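Local coordinates for protein DynE7 (Micromonospora chersina, PDB 2XEM) that probably works as a hot-dog fold thioesterase in the biosynthesis of the enediyne antitumour agent dynemicin, hydrolysing a polyene thioester, at residues L34-Q37 and G38-R41; R41-F44 and L45-A49; E74-A77 and F78-V81; E137-R140 and A141-Y145. All coordinates share one frame; numbering follows the deposited sequence.

Contact 1 lies near the middle of the chain, and contacts 2 and 4 lie on the same side of the chain's centre. Contacts 1 and 2 follow one another along helix 32-48, share Arg41 and have centres about 11 Å apart. Contact 4, last in the chain, lies on helix 136-143; its centre is about 10 Å from that of contact 2, which it touches. Contact 3 comes before it, in the loop between strands 60-71 and 80-91, with its centre about 29 Å from that of contact 4 and on the opposite side of the chain's centre. Together they sample the hot-dog fold: a central helix, the antiparallel sheet wrapped around it, a connecting turn and a C-terminal helix that packs against both helix and sheet.

Contact 1: L34-Q37 and G38-R41; sequences LHWQ and GHCR
Trp36 and His39 lean against each other along one side of helix 32-48, their side chains meeting at a slant. The imidazole brings its CD2 to the rim of the indole, near the plane of that ring, and His39 CD2 lies 3.7 Å from Trp36 CD1. The planes are 43° apart and the centroid of the five-membered indole ring is 5.7 Å from that of the imidazole, an oblique aromatic pair. The His39 ring also lies flat over the preceding turn: with CG anti to its carbonyl carbon (chi1 -54°), it folds back along the helix until one face looks onto His35 O, 3.3 Å from its plane. That oxygen is already taken by the backbone, His39 N to His35 O at 3.0 Å. On that same side, His39 NE2 approaches His35 CB at 4.0 Å.

The segment belongs to the central helix of a hot-dog fold, around which the antiparallel sheet curls. Trp36 turns into that sheet, its NE1 bonded to Glu21, while Gln37, extended beyond CG, reaches Tyr101 with NE2. His35 faces outward to the assembly, with ND1 on Asp20 of the third subunit and NE2 on His35 of the second. An alanine in place of His39 would remove the imidazole, and the rim of Trp36 is likely to lose its side support and the Asp20 of the third subunit a packing partner. One turn after Trp36, Cys40 sets CB 3.2 Å from Trp36 O, and Arg41 N bonds Gln37 O at 2.9 Å.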
ATOM      1  N   LEU D  34      -5.444   9.662  -0.708  1.00 17.31           N
ATOM      2  CA  LEU D  34      -4.913   9.968  -2.047  1.00 16.03           C
ATOM      3  C   LEU D  34      -5.013   8.792  -2.980  1.00 18.29           C
ATOM      4  O   LEU D  34      -5.351   9.011  -4.124  1.00 16.98           O
ATOM      5  CB  LEU D  34      -3.459  10.531  -1.994  1.00 15.62           C
ATOM      6  CG  LEU D  34      -3.318  11.979  -1.462  1.00 18.56           C
ATOM      7  CD1 LEU D  34      -4.305  12.937  -2.122  1.00 17.89           C
ATOM      8  CD2 LEU D  34      -3.435  12.040   0.083  1.00 18.96           C
ATOM      9  N   HIS D  35      -4.764   7.539  -2.506  1.00 14.75           N
ATOM     10  CA  HIS D  35      -5.016   6.338  -3.305  1.00 14.65           C
ATOM     11  C   HIS D  35      -6.449   6.310  -3.788  1.00 19.13           C
ATOM     12  O   HIS D  35      -6.686   5.981  -4.942  1.00 18.13           O
ATOM     13  CB  HIS D  35      -4.738   5.031  -2.519  1.00 15.23           C
ATOM     14  CG  HIS D  35      -3.301   4.769  -2.296  1.00 17.87           C
ATOM     15  ND1 HIS D  35      -2.620   3.884  -3.068  1.00 20.65           N
ATOM     16  CD2 HIS D  35      -2.479   5.248  -1.340  1.00 20.69           C
ATOM     17  CE1 HIS D  35      -1.388   3.872  -2.602  1.00 20.76           C
ATOM     18  NE2 HIS D  35      -1.260   4.699  -1.568  1.00 21.00           N
ATOM     19  N   TRP D  36      -7.405   6.662  -2.895  1.00 17.19           N
ATOM     20  CA  TRP D  36      -8.829   6.627  -3.184  1.00 16.08           C
ATOM     21  C   TRP D  36      -9.250   7.569  -4.314  1.00 18.80           C
ATOM     22  O   TRP D  36     -10.220   7.268  -5.002  1.00 15.63           O
ATOM     23  CB  TRP D  36      -9.652   6.906  -1.931  1.00 15.22           C
ATOM     24  CG  TRP D  36      -9.455   5.937  -0.800  1.00 16.45           C
ATOM     25  CD1 TRP D  36      -8.839   4.712  -0.844  1.00 19.02           C
ATOM     26  CD2 TRP D  36      -9.878   6.126   0.548  1.00 16.76           C
ATOM     27  NE1 TRP D  36      -8.831   4.144   0.400  1.00 18.27           N
ATOM     28  CE2 TRP D  36      -9.466   4.987   1.280  1.00 19.74           C
ATOM     29  CE3 TRP D  36     -10.581   7.156   1.219  1.00 18.26           C
ATOM     30  CZ2 TRP D  36      -9.734   4.843   2.638  1.00 19.68           C
ATOM     31  CZ3 TRP D  36     -10.807   7.031   2.583  1.00 19.38           C
ATOM     32  CH2 TRP D  36     -10.402   5.881   3.275  1.00 20.27           C
ATOM     33  N   GLN D  37      -8.525   8.685  -4.505  1.00 18.24           N
ATOM     34  CA  GLN D  37      -8.705   9.589  -5.666  1.00 18.09           C
ATOM     35  C   GLN D  37      -8.416   8.844  -6.963  1.00 20.52           C
ATOM     36  O   GLN D  37      -9.174   8.976  -7.924  1.00 19.90           O
ATOM     37  CB  GLN D  37      -7.769  10.800  -5.557  1.00 19.34           C
ATOM     38  CG  GLN D  37      -8.168  11.744  -4.448  1.00 18.25           C
ATOM     39  CD  GLN D  37      -7.304  12.977  -4.378  1.00 20.65           C
ATOM     40  OE1 GLN D  37      -6.393  13.191  -5.170  1.00 18.21           O
ATOM     41  NE2 GLN D  37      -7.575  13.819  -3.409  1.00 15.30           N
ATOM     42  N   GLY D  38      -7.323   8.070  -6.959  1.00 16.98           N
ATOM     43  CA  GLY D  38      -6.926   7.211  -8.063  1.00 17.76           C
ATOM     44  C   GLY D  38      -8.002   6.172  -8.346  1.00 20.32           C
ATOM     45  O   GLY D  38      -8.430   6.035  -9.487  1.00 18.95           O
ATOM     46  N   HIS D  39      -8.441   5.434  -7.313  1.00 17.50           N
ATOM     47  CA  HIS D  39      -9.477   4.404  -7.458  1.00 17.62           C
ATOM     48  C   HIS D  39     -10.760   5.017  -8.023  1.00 21.47           C
ATOM     49  O   HIS D  39     -11.410   4.435  -8.899  1.00 20.95           O
ATOM     50  CB  HIS D  39      -9.821   3.762  -6.110  1.00 17.76           C
ATOM     51  CG  HIS D  39      -8.677   3.193  -5.333  1.00 20.38           C
ATOM     52  ND1 HIS D  39      -7.445   2.943  -5.908  1.00 22.09           N
ATOM     53  CD2 HIS D  39      -8.625   2.848  -4.036  1.00 21.43           C
ATOM     54  CE1 HIS D  39      -6.706   2.414  -4.955  1.00 20.27           C
ATOM     55  NE2 HIS D  39      -7.364   2.348  -3.813  1.00 21.23           N
ATOM     56  N   CYS D  40     -11.155   6.167  -7.472  1.00 18.72           N
ATOM     57  CA  CYS D  40     -12.315   6.906  -7.935  1.00 18.79           C
ATOM     58  C   CYS D  40     -12.208   7.301  -9.424  1.00 21.07           C
ATOM     59  O   CYS D  40     -13.135   7.023 -10.179  1.00 22.01           O
ATOM     60  CB  CYS D  40     -12.567   8.123  -7.047  1.00 17.66           C
ATOM     61  SG  CYS D  40     -14.026   9.087  -7.536  1.00 20.88           S
ATOM     62  N   ARG D  41     -11.096   7.911  -9.852  1.00 17.02           N
ATOM     63  CA  ARG D  41     -10.960   8.349 -11.248  1.00 19.36           C
ATOM     64  C   ARG D  41     -10.926   7.176 -12.223  1.00 23.47           C
ATOM     65  O   ARG D  41     -11.428   7.308 -13.326  1.00 22.04           O
ATOM     66  CB  ARG D  41      -9.801   9.345 -11.488  1.00 22.47           C
ATOM     67  CG  ARG D  41      -8.394   8.752 -11.388  1.00 33.52           C
ATOM     68  CD  ARG D  41      -7.270   9.726 -11.733  1.00 32.65           C
ATOM     69  NE  ARG D  41      -6.011   8.988 -11.865  1.00 35.20           N
ATOM     70  CZ  ARG D  41      -4.823   9.411 -11.463  1.00 41.68           C
ATOM     71  NH1 ARG D  41      -4.688  10.607 -10.909  1.00 35.94           N
ATOM     72  NH2 ARG D  41      -3.749   8.655 -11.641  1.00 34.72           N
TER

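Contact 2: R41-F44 and L45-A49; sequences REHF and LADHA
Phe44 O receives His48 N at 2.8 Å, the shortest polar bond here, though its N-H points off line at 137°. Above this turn the two side chains cross at about a right angle. Phe44 holds CG anti to its own backbone N (chi1 -180°), which sends the ring along the helix towards His48. His48 CB then sits over one face of the phenyl ring, 4.3 Å from its centroid, in a CH-pi contact, and His48 CD2 comes within 3.7 Å of Phe44 CE1. The ring planes differ by 52°, an oblique aromatic pair.

A second i to i+4 pair, of a different kind, is His43 with Asp47. Asp47 N bonds His43 O at 2.9 Å, and the carboxylate crosses the imidazole obliquely, Asp47 OD2 lying 3.3 Å from His43 CE1. Asp47 OD2 is hydrogen-bonded to Tyr11 OH; His43 ND1 is near but badly angled for a bond, and the imidazole meets the carboxylate by packing. All this belongs to the last turns of the central helix of the hot-dog fold, where helix 136-143 covers Phe44 and Leu45, and Glu42 reaches out to the backbone N of Phe19 in the third subunit. Cutting His43 back to an alanine would remove the ring that touches both Asp47 and His13, and would probably open a gap beside the carboxylate, leaving it less firmly placed though still held by Tyr11.

On the buried side Leu45 bends its CG over the backbone, 3.3 Å from Arg41 O, the same oxygen that accepts Leu45 N at 3.2 Å. The Arg41 side chain itself runs off towards Gln117 and Thr64.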
ATOM      1  N   ARG D  41     -11.096   7.911  -9.852  1.00 17.02           N
ATOM      2  CA  ARG D  41     -10.960   8.349 -11.248  1.00 19.36           C
ATOM      3  C   ARG D  41     -10.926   7.176 -12.223  1.00 23.47           C
ATOM      4  O   ARG D  41     -11.428   7.308 -13.326  1.00 22.04           O
ATOM      5  CB  ARG D  41      -9.801   9.345 -11.488  1.00 22.47           C
ATOM      6  CG  ARG D  41      -8.394   8.752 -11.388  1.00 33.52           C
ATOM      7  CD  ARG D  41      -7.270   9.726 -11.733  1.00 32.65           C
ATOM      8  NE  ARG D  41      -6.011   8.988 -11.865  1.00 35.20           N
ATOM      9  CZ  ARG D  41      -4.823   9.411 -11.463  1.00 41.68           C
ATOM     10  NH1 ARG D  41      -4.688  10.607 -10.909  1.00 35.94           N
ATOM     11  NH2 ARG D  41      -3.749   8.655 -11.641  1.00 34.72           N
ATOM     12  N   GLU D  42     -10.346   6.030 -11.812  1.00 22.51           N
ATOM     13  CA  GLU D  42     -10.343   4.812 -12.626  1.00 23.40           C
ATOM     14  C   GLU D  42     -11.739   4.198 -12.749  1.00 26.34           C
ATOM     15  O   GLU D  42     -12.096   3.773 -13.830  1.00 26.93           O
ATOM     16  CB  GLU D  42      -9.389   3.780 -12.046  1.00 23.79           C
ATOM     17  CG  GLU D  42      -7.924   4.109 -12.211  1.00 28.24           C
ATOM     18  CD  GLU D  42      -7.089   3.220 -11.310  1.00 41.04           C
ATOM     19  OE1 GLU D  42      -6.133   3.745 -10.706  1.00 26.03           O
ATOM     20  OE2 GLU D  42      -7.412   2.017 -11.172  1.00 38.18           O
ATOM     21  N   HIS D  43     -12.501   4.124 -11.636  1.00 24.78           N
ATOM     22  CA  HIS D  43     -13.879   3.609 -11.596  1.00 25.41           C
ATOM     23  C   HIS D  43     -14.747   4.513 -12.508  1.00 27.34           C
ATOM     24  O   HIS D  43     -15.561   4.005 -13.280  1.00 27.65           O
ATOM     25  CB  HIS D  43     -14.389   3.559 -10.137  1.00 26.98           C
ATOM     26  CG  HIS D  43     -15.675   2.807  -9.878  1.00 33.34           C
ATOM     27  ND1 HIS D  43     -16.360   2.098 -10.892  1.00 37.40           N
ATOM     28  CD2 HIS D  43     -16.392   2.704  -8.726  1.00 35.30           C
ATOM     29  CE1 HIS D  43     -17.423   1.556 -10.300  1.00 36.71           C
ATOM     30  NE2 HIS D  43     -17.488   1.898  -9.001  1.00 36.69           N
ATOM     31  N   PHE D  44     -14.524   5.833 -12.462  1.00 23.36           N
ATOM     32  CA  PHE D  44     -15.185   6.812 -13.317  1.00 22.32           C
ATOM     33  C   PHE D  44     -14.994   6.495 -14.798  1.00 26.08           C
ATOM     34  O   PHE D  44     -15.975   6.441 -15.530  1.00 26.01           O
ATOM     35  CB  PHE D  44     -14.726   8.251 -13.006  1.00 23.56           C
ATOM     36  CG  PHE D  44     -15.417   9.267 -13.890  1.00 25.14           C
ATOM     37  CD1 PHE D  44     -16.721   9.669 -13.624  1.00 28.53           C
ATOM     38  CD2 PHE D  44     -14.783   9.781 -15.020  1.00 27.55           C
ATOM     39  CE1 PHE D  44     -17.376  10.574 -14.461  1.00 30.15           C
ATOM     40  CE2 PHE D  44     -15.458  10.659 -15.883  1.00 29.55           C
ATOM     41  CZ  PHE D  44     -16.739  11.057 -15.586  1.00 27.93           C
ATOM     42  N   LEU D  45     -13.745   6.285 -15.224  1.00 23.60           N
ATOM     43  CA  LEU D  45     -13.411   5.834 -16.573  1.00 24.47           C
ATOM     44  C   LEU D  45     -14.111   4.540 -16.961  1.00 29.41           C
ATOM     45  O   LEU D  45     -14.655   4.480 -18.048  1.00 27.86           O
ATOM     46  CB  LEU D  45     -11.888   5.681 -16.746  1.00 23.70           C
ATOM     47  CG  LEU D  45     -11.022   6.919 -16.545  1.00 28.64           C
ATOM     48  CD1 LEU D  45      -9.561   6.559 -16.594  1.00 29.66           C
ATOM     49  CD2 LEU D  45     -11.309   7.992 -17.555  1.00 31.84           C
ATOM     50  N   ALA D  46     -14.112   3.504 -16.078  1.00 27.00           N
ATOM     51  CA  ALA D  46     -14.793   2.230 -16.388  1.00 26.97           C
ATOM     52  C   ALA D  46     -16.321   2.415 -16.572  1.00 30.24           C
ATOM     53  O   ALA D  46     -16.923   1.781 -17.448  1.00 29.55           O
ATOM     54  CB  ALA D  46     -14.489   1.177 -15.316  1.00 26.87           C
ATOM     55  N   ASP D  47     -16.929   3.307 -15.782  1.00 24.78           N
ATOM     56  CA  ASP D  47     -18.364   3.568 -15.829  1.00 25.06           C
ATOM     57  C   ASP D  47     -18.775   4.473 -16.984  1.00 32.12           C
ATOM     58  O   ASP D  47     -19.817   4.250 -17.585  1.00 33.78           O
ATOM     59  CB  ASP D  47     -18.838   4.205 -14.506  1.00 25.56           C
ATOM     60  CG  ASP D  47     -18.906   3.261 -13.328  1.00 35.40           C
ATOM     61  OD1 ASP D  47     -18.946   2.029 -13.551  1.00 35.65           O
ATOM     62  OD2 ASP D  47     -18.916   3.751 -12.178  1.00 43.91           O
ATOM     63  N   HIS D  48     -17.972   5.503 -17.299  1.00 28.90           N
ATOM     64  CA  HIS D  48     -18.462   6.624 -18.114  1.00 28.70           C
ATOM     65  C   HIS D  48     -17.588   6.957 -19.312  1.00 31.33           C
ATOM     66  O   HIS D  48     -18.005   7.717 -20.172  1.00 29.41           O
ATOM     67  CB  HIS D  48     -18.710   7.877 -17.223  1.00 28.68           C
ATOM     68  CG  HIS D  48     -19.738   7.647 -16.160  1.00 32.71           C
ATOM     69  ND1 HIS D  48     -21.032   7.255 -16.476  1.00 35.85           N
ATOM     70  CD2 HIS D  48     -19.625   7.721 -14.816  1.00 34.11           C
ATOM     71  CE1 HIS D  48     -21.662   7.122 -15.320  1.00 35.36           C
ATOM     72  NE2 HIS D  48     -20.856   7.391 -14.292  1.00 34.69           N
ATOM     73  N   ALA D  49     -16.363   6.431 -19.349  1.00 29.18           N
ATOM     74  CA  ALA D  49     -15.453   6.661 -20.463  1.00 28.84           C
ATOM     75  C   ALA D  49     -14.686   5.364 -20.807  1.00 31.14           C
ATOM     76  O   ALA D  49     -13.454   5.374 -20.815  1.00 29.78           O
ATOM     77  CB  ALA D  49     -14.498   7.815 -20.131  1.00 28.98           C
TER

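Contact 3: E74-A77 and F78-V81; sequences EGSA and FDEV
With CG anti to its carbonyl carbon (chi1 -76°), Asp79 swings its carboxylate back across the turn to Ser76, while Phe78 adopts the positive phi of 81° that lets the chain reverse. The result is a type II beta turn from Ser76 to Asp79, set in the loop that joins strands 60-71 and 80-91 of the hot-dog sheet. Its defining backbone bond runs from Asp79 N to Ser76 O at 3.1 Å.

A second bond ties the turn from the other direction: Ser76 N donates to Asp79 OD2 at 2.7 Å, approaching from above the carboxylate plane, 62° out of it. The same oxygen forms a salt bridge with Arg103 NH1, so one arginine of strand 94-105 holds both Glu74 O and the Asp79 carboxylate. A carboxylate gripped this way is probably hindered from rotating.

At the tip the side chains spread. The Phe78 ring lies beside the backbone with its edge towards Ala77 O, and Ala77 CB stands 4.1 Å from Phe78 CD1; outward, Phe78 packs on Met53 of the third subunit. A water bridges the turn, donating to Ala77 O at 2.8 Å and to Asp79 OD1 at 2.7 Å.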
ATOM      1  N   GLU D  74     -11.799  11.452  11.597  1.00 22.46           N
ATOM      2  CA  GLU D  74     -11.148  10.153  11.416  0.50 21.74           C
ATOM      3  C   GLU D  74     -12.054   9.097  10.752  1.00 27.26           C
ATOM      4  O   GLU D  74     -13.249   9.013  11.059  1.00 27.60           O
ATOM      5  CB  GLU D  74     -10.596   9.659  12.760  0.50 23.14           C
ATOM      6  CG  GLU D  74      -9.354  10.434  13.179  0.50 31.25           C
ATOM      7  CD  GLU D  74      -8.917  10.313  14.623  0.50 50.43           C
ATOM      8  OE1 GLU D  74      -8.501  11.346  15.198  0.50 55.09           O
ATOM      9  OE2 GLU D  74      -8.960   9.189  15.173  0.50 31.45           O
ATOM     10  N   GLY D  75     -11.472   8.338   9.827  1.00 23.25           N
ATOM     11  CA  GLY D  75     -12.080   7.129   9.282  1.00 23.38           C
ATOM     12  C   GLY D  75     -11.616   5.912  10.076  1.00 28.13           C
ATOM     13  O   GLY D  75     -10.561   5.946  10.717  1.00 27.81           O
ATOM     14  N   SER D  76     -12.401   4.844  10.065  1.00 23.69           N
ATOM     15  CA  SER D  76     -12.124   3.624  10.815  1.00 23.29           C
ATOM     16  C   SER D  76     -12.337   2.400   9.906  1.00 21.65           C
ATOM     17  O   SER D  76     -13.067   2.497   8.926  1.00 19.10           O
ATOM     18  CB  SER D  76     -13.079   3.507  12.004  1.00 28.83           C
ATOM     19  OG  SER D  76     -12.913   4.573  12.926  1.00 42.03           O
ATOM     20  N   ALA D  77     -11.725   1.248  10.247  1.00 17.67           N
ATOM     21  CA  ALA D  77     -11.980  -0.024   9.566  1.00 18.10           C
ATOM     22  C   ALA D  77     -13.478  -0.342   9.490  1.00 22.56           C
ATOM     23  O   ALA D  77     -14.211  -0.154  10.482  1.00 22.00           O
ATOM     24  CB  ALA D  77     -11.272  -1.147  10.300  1.00 20.62           C
ATOM     25  N   PHE D  78     -13.922  -0.816   8.308  1.00 19.43           N
ATOM     26  CA  PHE D  78     -15.304  -1.192   7.981  1.00 20.41           C
ATOM     27  C   PHE D  78     -16.201  -0.018   7.634  1.00 24.21           C
ATOM     28  O   PHE D  78     -17.349  -0.259   7.258  1.00 23.81           O
ATOM     29  CB  PHE D  78     -15.985  -2.056   9.069  1.00 23.78           C
ATOM     30  CG  PHE D  78     -15.338  -3.362   9.463  1.00 26.05           C
ATOM     31  CD1 PHE D  78     -14.669  -3.484  10.672  1.00 29.76           C
ATOM     32  CD2 PHE D  78     -15.492  -4.502   8.674  1.00 29.64           C
ATOM     33  CE1 PHE D  78     -14.113  -4.705  11.064  1.00 31.93           C
ATOM     34  CE2 PHE D  78     -14.937  -5.730   9.067  1.00 33.60           C
ATOM     35  CZ  PHE D  78     -14.243  -5.818  10.255  1.00 32.65           C
ATOM     36  N   ASP D  79     -15.718   1.246   7.777  1.00 20.81           N
ATOM     37  CA  ASP D  79     -16.477   2.420   7.331  1.00 20.52           C
ATOM     38  C   ASP D  79     -16.748   2.309   5.845  1.00 24.51           C
ATOM     39  O   ASP D  79     -15.869   1.914   5.076  1.00 22.23           O
ATOM     40  CB  ASP D  79     -15.720   3.741   7.588  1.00 20.80           C
ATOM     41  CG  ASP D  79     -15.689   4.252   9.022  1.00 22.75           C
ATOM     42  OD1 ASP D  79     -16.387   3.667   9.884  1.00 23.33           O
ATOM     43  OD2 ASP D  79     -14.993   5.256   9.272  1.00 23.40           O
ATOM     44  N   GLU D  80     -17.984   2.605   5.460  1.00 22.19           N
ATOM     45  CA  GLU D  80     -18.328   2.733   4.054  1.00 21.69           C
ATOM     46  C   GLU D  80     -18.197   4.214   3.679  1.00 23.08           C
ATOM     47  O   GLU D  80     -18.896   5.069   4.231  1.00 23.34           O
ATOM     48  CB  GLU D  80     -19.733   2.182   3.785  1.00 23.93           C
ATOM     49  CG  GLU D  80     -20.186   2.357   2.343  1.00 36.25           C
ATOM     50  CD  GLU D  80     -21.631   1.950   2.097  1.00 56.33           C
ATOM     51  OE1 GLU D  80     -22.116   2.174   0.967  1.00 43.72           O
ATOM     52  OE2 GLU D  80     -22.293   1.453   3.038  1.00 43.82           O
ATOM     53  N   VAL D  81     -17.238   4.511   2.800  1.00 17.28           N
ATOM     54  CA  VAL D  81     -16.896   5.881   2.425  1.00 17.09           C
ATOM     55  C   VAL D  81     -17.307   6.096   0.986  1.00 22.28           C
ATOM     56  O   VAL D  81     -16.962   5.289   0.126  1.00 21.80           O
ATOM     57  CB  VAL D  81     -15.387   6.211   2.642  1.00 19.91           C
ATOM     58  CG1 VAL D  81     -15.063   7.668   2.237  1.00 19.37           C
ATOM     59  CG2 VAL D  81     -14.954   5.925   4.081  1.00 18.84           C
TER
HETATM   60  O   HOH W   1     -16.646   1.196  10.967  1.00 25.50           O

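Contact 4: E137-R140 and A141-Y145; sequences ELRR and ALSRY
Three successive i to i+4 backbone bonds bind residues 137-140 to 141-145: Ala141 N to Glu137 O at 3.0 Å, Leu142 N to Leu138 O at 2.9 Å and nearly straight at 175°, and Ser143 N to Arg139 O at 3.0 Å. Arg139 O carries a second donor. Ser143 turns its hydroxyl back along the helix, OG anti to the carbonyl carbon (chi1 -63°), and OG donates to Arg139 O at 2.8 Å from above the carbonyl plane, so that one carbonyl oxygen is gripped by two groups of the same residue.

Helix 136-143 is the C-terminal helix of this hot-dog protein, and its two sides differ. On the inner one Leu138 and Leu142 cross at a slant, CD1 of Leu138 lying 3.8 Å from CD1 of Leu142; beyond them the pair meets Ile95, and Leu142 also packs on Leu87 and Leu90.

The outer side carries the arginines. Arg139, bent at its second torsion, brings NH1 to 3.6 Å from Ser143 OG. Arg144 runs its side chain back along the helix, with CG 3.7 Å from Arg140 O and its guanidinium face over Ala141 O.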
ATOM      1  N   GLU D 137     -14.518  11.683 -25.395  1.00 26.64           N
ATOM      2  CA  GLU D 137     -15.329  10.818 -24.545  1.00 25.85           C
ATOM      3  C   GLU D 137     -15.192  11.194 -23.063  1.00 29.66           C
ATOM      4  O   GLU D 137     -16.199  11.208 -22.340  1.00 29.71           O
ATOM      5  CB  GLU D 137     -14.925   9.356 -24.765  1.00 27.15           C
ATOM      6  CG  GLU D 137     -15.779   8.372 -23.991  1.00 32.21           C
ATOM      7  CD  GLU D 137     -15.327   6.927 -24.057  1.00 44.02           C
ATOM      8  OE1 GLU D 137     -16.173   6.046 -23.810  1.00 41.26           O
ATOM      9  OE2 GLU D 137     -14.145   6.667 -24.373  1.00 37.03           O
ATOM     10  N   LEU D 138     -13.951  11.500 -22.627  1.00 22.75           N
ATOM     11  CA  LEU D 138     -13.655  11.891 -21.262  1.00 20.80           C
ATOM     12  C   LEU D 138     -14.173  13.313 -20.977  1.00 24.58           C
ATOM     13  O   LEU D 138     -14.781  13.530 -19.940  1.00 22.31           O
ATOM     14  CB  LEU D 138     -12.135  11.768 -20.987  1.00 19.90           C
ATOM     15  CG  LEU D 138     -11.619  12.116 -19.590  1.00 23.62           C
ATOM     16  CD1 LEU D 138     -12.448  11.393 -18.468  1.00 24.66           C
ATOM     17  CD2 LEU D 138     -10.145  11.758 -19.470  1.00 22.19           C
ATOM     18  N   ARG D 139     -13.941  14.267 -21.893  1.00 23.19           N
ATOM     19  CA  ARG D 139     -14.505  15.622 -21.812  1.00 25.04           C
ATOM     20  C   ARG D 139     -16.029  15.547 -21.574  1.00 30.73           C
ATOM     21  O   ARG D 139     -16.544  16.131 -20.615  1.00 30.74           O
ATOM     22  CB  ARG D 139     -14.212  16.402 -23.127  1.00 26.05           C
ATOM     23  CG  ARG D 139     -14.465  17.904 -23.024  1.00 47.64           C
ATOM     24  CD  ARG D 139     -14.980  18.510 -24.324  1.00 66.87           C
ATOM     25  NE  ARG D 139     -15.467  19.888 -24.166  1.00 79.76           N
ATOM     26  CZ  ARG D 139     -16.688  20.228 -23.743  1.00 93.82           C
ATOM     27  NH1 ARG D 139     -17.563  19.293 -23.382  1.00 79.38           N
ATOM     28  NH2 ARG D 139     -17.035  21.507 -23.661  1.00 77.36           N
ATOM     29  N   ARG D 140     -16.717  14.799 -22.444  1.00 27.26           N
ATOM     30  CA  ARG D 140     -18.142  14.505 -22.421  1.00 28.79           C
ATOM     31  C   ARG D 140     -18.583  13.933 -21.042  1.00 30.28           C
ATOM     32  O   ARG D 140     -19.525  14.423 -20.432  1.00 29.87           O
ATOM     33  CB  ARG D 140     -18.417  13.496 -23.559  1.00 31.22           C
ATOM     34  CG  ARG D 140     -19.783  13.505 -24.137  1.00 32.67           C
ATOM     35  CD  ARG D 140     -19.808  12.900 -25.533  1.00 34.39           C
ATOM     36  NE  ARG D 140     -19.515  11.455 -25.561  1.00 35.05           N
ATOM     37  CZ  ARG D 140     -18.589  10.884 -26.333  1.00 42.59           C
ATOM     38  NH1 ARG D 140     -17.849  11.619 -27.156  1.00 38.82           N
ATOM     39  NH2 ARG D 140     -18.393   9.579 -26.287  1.00 27.64           N
ATOM     40  N   ALA D 141     -17.871  12.930 -20.552  1.00 26.11           N
ATOM     41  CA  ALA D 141     -18.190  12.235 -19.298  1.00 23.75           C
ATOM     42  C   ALA D 141     -17.996  13.160 -18.056  1.00 27.69           C
ATOM     43  O   ALA D 141     -18.897  13.259 -17.203  1.00 27.57           O
ATOM     44  CB  ALA D 141     -17.346  10.974 -19.178  1.00 22.44           C
ATOM     45  N   LEU D 142     -16.843  13.860 -17.978  1.00 24.57           N
ATOM     46  CA  LEU D 142     -16.558  14.785 -16.855  1.00 24.37           C
ATOM     47  C   LEU D 142     -17.493  15.993 -16.807  1.00 27.52           C
ATOM     48  O   LEU D 142     -17.835  16.434 -15.717  1.00 25.34           O
ATOM     49  CB  LEU D 142     -15.125  15.291 -16.892  1.00 24.65           C
ATOM     50  CG  LEU D 142     -14.002  14.317 -16.584  1.00 28.15           C
ATOM     51  CD1 LEU D 142     -12.721  14.885 -17.102  1.00 27.57           C
ATOM     52  CD2 LEU D 142     -13.908  14.004 -15.071  1.00 28.65           C
ATOM     53  N   SER D 143     -17.922  16.520 -17.977  1.00 25.51           N
ATOM     54  CA  SER D 143     -18.777  17.707 -18.024  1.00 26.61           C
ATOM     55  C   SER D 143     -20.139  17.495 -17.371  1.00 29.80           C
ATOM     56  O   SER D 143     -20.761  18.457 -16.949  1.00 30.13           O
ATOM     57  CB  SER D 143     -18.895  18.235 -19.448  1.00 33.90           C
ATOM     58  OG  SER D 143     -17.601  18.634 -19.867  1.00 44.75           O
ATOM     59  N   ARG D 144     -20.563  16.250 -17.201  1.00 26.39           N
ATOM     60  CA  ARG D 144     -21.818  15.927 -16.496  1.00 26.92           C
ATOM     61  C   ARG D 144     -21.722  16.168 -14.988  1.00 28.87           C
ATOM     62  O   ARG D 144     -22.747  16.248 -14.316  1.00 27.60           O
ATOM     63  CB  ARG D 144     -22.260  14.488 -16.789  1.00 29.01           C
ATOM     64  CG  ARG D 144     -22.529  14.243 -18.280  1.00 40.17           C
ATOM     65  CD  ARG D 144     -23.391  13.016 -18.556  1.00 51.14           C
ATOM     66  NE  ARG D 144     -22.779  11.775 -18.064  1.00 60.59           N
ATOM     67  CZ  ARG D 144     -22.002  10.976 -18.787  1.00 79.92           C
ATOM     68  NH1 ARG D 144     -21.727  11.273 -20.052  1.00 67.53           N
ATOM     69  NH2 ARG D 144     -21.500   9.871 -18.255  1.00 71.48           N
ATOM     70  N   TYR D 145     -20.483  16.291 -14.458  1.00 25.27           N
ATOM     71  CA  TYR D 145     -20.221  16.509 -13.032  1.00 25.32           C
ATOM     72  C   TYR D 145     -19.489  17.830 -12.774  1.00 27.19           C
ATOM     73  O   TYR D 145     -18.729  17.923 -11.802  1.00 26.67           O
ATOM     74  CB  TYR D 145     -19.431  15.314 -12.441  1.00 24.69           C
ATOM     75  CG  TYR D 145     -20.122  13.988 -12.675  1.00 27.12           C
ATOM     76  CD1 TYR D 145     -21.150  13.554 -11.840  1.00 29.39           C
ATOM     77  CD2 TYR D 145     -19.819  13.212 -13.785  1.00 27.38           C
ATOM     78  CE1 TYR D 145     -21.802  12.342 -12.061  1.00 28.50           C
ATOM     79  CE2 TYR D 145     -20.473  12.004 -14.023  1.00 28.61           C
ATOM     80  CZ  TYR D 145     -21.451  11.566 -13.153  1.00 37.81           C
ATOM     81  OH  TYR D 145     -22.070  10.365 -13.406  1.00 45.16           O
TER